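Local coordinates for protein Niban 2 (Homo sapiens, PDB 7CTP), which may suppress apoptosis and may promote the invasion of melanoma cells, and here comprises the PH domain together with a large helical region, at residues A184-Q187 with D188-R191. Numbering follows the deposited sequence.
Sequences AVLQ and DCIR
Gln-187 and Arg-191 stand one turn apart on helix 176-194, the C-terminal helix of the PH domain, and are bridged by a water while Arg-191 also turns back onto Asp-188. The arginine leaves the backbone with CG anti to N (chi1 -176°) and then bends at chi3 (-58°), which folds the guanidinium back along the helix. There NH2 donates to OD1 of Asp-188 at 2.9 Å in a salt bridge: the carboxylate oxygen lies in the guanidinium plane, whereas the nitrogen meets OD1 from above the carboxylate plane, 39° out of it. The carbonyl O of Gln-187 sits over one guanidinium face, 3.8 Å from its plane and offset toward the rim; that same oxygen accepts the backbone N-H of Arg-191.

OD1 takes a second hydrogen bond from Gln-402, and Gln-433 accepts from NE of Arg-191, whose guanidinium also makes a cation-pi contact with Tyr-405, so this side of the helix joins the PH domain to the helical region. An alanine in place of Asp-188 would probably leave the Arg-191 guanidinium without its buried counter-charge and less firmly oriented, held by its remaining partners, and Gln-402 without its acceptor.

Another side of the helix faces the PH sheet. SG of Cys-189 lies 4.3 Å from CD2 of Leu-186 and 4.4 Å from CG1 of Val-185; Val-185 and Cys-189 rest on Val-91, Leu-186 and Ile-190 on Ile-123. Beneath these side chains runs regular i to i+4 bonding, as in Ile-190 N to Leu-186 O at 2.9 Å. At the polar end, the water lies 2.9 Å from OE1 of Gln-187 and accepts from NH1 of Arg-191 at 3.0 Å, in the guanidinium plane.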
ATOM      1  N   ALA A 184       6.619  13.309  10.973  1.00 26.50           N
ATOM      2  CA  ALA A 184       6.854  11.878  11.155  1.00 22.12           C
ATOM      3  C   ALA A 184       5.559  11.144  11.471  1.00 27.23           C
ATOM      4  O   ALA A 184       5.296  10.061  10.929  1.00 26.43           O
ATOM      5  CB  ALA A 184       7.879  11.645  12.263  1.00 26.39           C
ATOM      6  N   VAL A 185       4.748  11.713  12.366  1.00 25.62           N
ATOM      7  CA  VAL A 185       3.493  11.080  12.767  1.00 25.43           C
ATOM      8  C   VAL A 185       2.537  10.994  11.584  1.00 25.54           C
ATOM      9  O   VAL A 185       1.882   9.968  11.366  1.00 25.79           O
ATOM     10  CB  VAL A 185       2.857  11.851  13.939  1.00 27.29           C
ATOM     11  CG1 VAL A 185       1.404  11.406  14.163  1.00 28.13           C
ATOM     12  CG2 VAL A 185       3.691  11.671  15.210  1.00 29.56           C
ATOM     13  N   LEU A 186       2.423  12.082  10.814  1.00 25.26           N
ATOM     14  CA  LEU A 186       1.504  12.058   9.677  1.00 23.86           C
ATOM     15  C   LEU A 186       2.019  11.148   8.571  1.00 21.26           C
ATOM     16  O   LEU A 186       1.214  10.516   7.870  1.00 21.86           O
ATOM     17  CB  LEU A 186       1.255  13.473   9.154  1.00 25.73           C
ATOM     18  CG  LEU A 186       0.496  14.361  10.152  1.00 26.57           C
ATOM     19  CD1 LEU A 186       0.386  15.783   9.625  1.00 32.21           C
ATOM     20  CD2 LEU A 186      -0.873  13.770  10.454  1.00 30.35           C
ATOM     21  N   GLN A 187       3.347  11.061   8.395  1.00 21.73           N
ATOM     22  CA  GLN A 187       3.906  10.065   7.482  1.00 23.47           C
ATOM     23  C   GLN A 187       3.504   8.661   7.904  1.00 24.01           C
ATOM     24  O   GLN A 187       3.183   7.821   7.053  1.00 22.57           O
ATOM     25  CB  GLN A 187       5.435  10.152   7.429  1.00 25.89           C
ATOM     26  CG  GLN A 187       6.016  11.227   6.536  1.00 28.33           C
ATOM     27  CD  GLN A 187       7.530  11.330   6.668  1.00 36.80           C
ATOM     28  OE1 GLN A 187       8.148  10.668   7.507  1.00 34.33           O
ATOM     29  NE2 GLN A 187       8.131  12.168   5.842  1.00 32.91           N
ATOM     30  N   ASP A 188       3.543   8.382   9.212  1.00 26.88           N
ATOM     31  CA  ASP A 188       3.093   7.084   9.723  1.00 24.30           C
ATOM     32  C   ASP A 188       1.610   6.861   9.447  1.00 21.44           C
ATOM     33  O   ASP A 188       1.199   5.748   9.095  1.00 22.11           O
ATOM     34  CB  ASP A 188       3.341   6.969  11.232  1.00 23.08           C
ATOM     35  CG  ASP A 188       4.815   6.863  11.603  1.00 34.19           C
ATOM     36  OD1 ASP A 188       5.680   6.852  10.696  1.00 29.58           O
ATOM     37  OD2 ASP A 188       5.102   6.791  12.830  1.00 28.10           O
ATOM     38  N   CYS A 189       0.791   7.904   9.635  1.00 23.40           N
ATOM     39  CA  CYS A 189      -0.640   7.823   9.335  1.00 23.45           C
ATOM     40  C   CYS A 189      -0.873   7.437   7.880  1.00 23.88           C
ATOM     41  O   CYS A 189      -1.686   6.553   7.577  1.00 22.39           O
ATOM     42  CB  CYS A 189      -1.317   9.165   9.616  1.00 23.90           C
ATOM     43  SG  CYS A 189      -1.522   9.577  11.377  1.00 25.85           S
ATOM     44  N   ILE A 190      -0.196   8.130   6.959  1.00 19.89           N
ATOM     45  CA  ILE A 190      -0.379   7.867   5.530  1.00 19.71           C
ATOM     46  C   ILE A 190       0.038   6.443   5.195  1.00 23.93           C
ATOM     47  O   ILE A 190      -0.666   5.719   4.478  1.00 23.80           O
ATOM     48  CB  ILE A 190       0.410   8.889   4.694  1.00 19.24           C
ATOM     49  CG1 ILE A 190      -0.188  10.289   4.855  1.00 19.31           C
ATOM     50  CG2 ILE A 190       0.454   8.442   3.240  1.00 20.26           C
ATOM     51  CD1 ILE A 190       0.736  11.399   4.343  1.00 21.39           C
ATOM     52  N   ARG A 191       1.203   6.024   5.698  1.00 22.38           N
ATOM     53  CA  ARG A 191       1.689   4.678   5.407  1.00 21.00           C
ATOM     54  C   ARG A 191       0.718   3.631   5.926  1.00 22.02           C
ATOM     55  O   ARG A 191       0.437   2.635   5.241  1.00 21.96           O
ATOM     56  CB  ARG A 191       3.073   4.486   6.031  1.00 26.03           C
ATOM     57  CG  ARG A 191       3.753   3.155   5.735  1.00 24.04           C
ATOM     58  CD  ARG A 191       5.037   3.014   6.581  1.00 22.63           C
ATOM     59  NE  ARG A 191       5.983   4.106   6.336  1.00 23.54           N
ATOM     60  CZ  ARG A 191       6.243   5.080   7.199  1.00 22.76           C
ATOM     61  NH1 ARG A 191       7.108   6.033   6.872  1.00 28.36           N
ATOM     62  NH2 ARG A 191       5.629   5.116   8.378  1.00 27.31           N
TER
HETATM   63  O   HOH W   1       7.647   8.194   8.896  1.00 30.14           O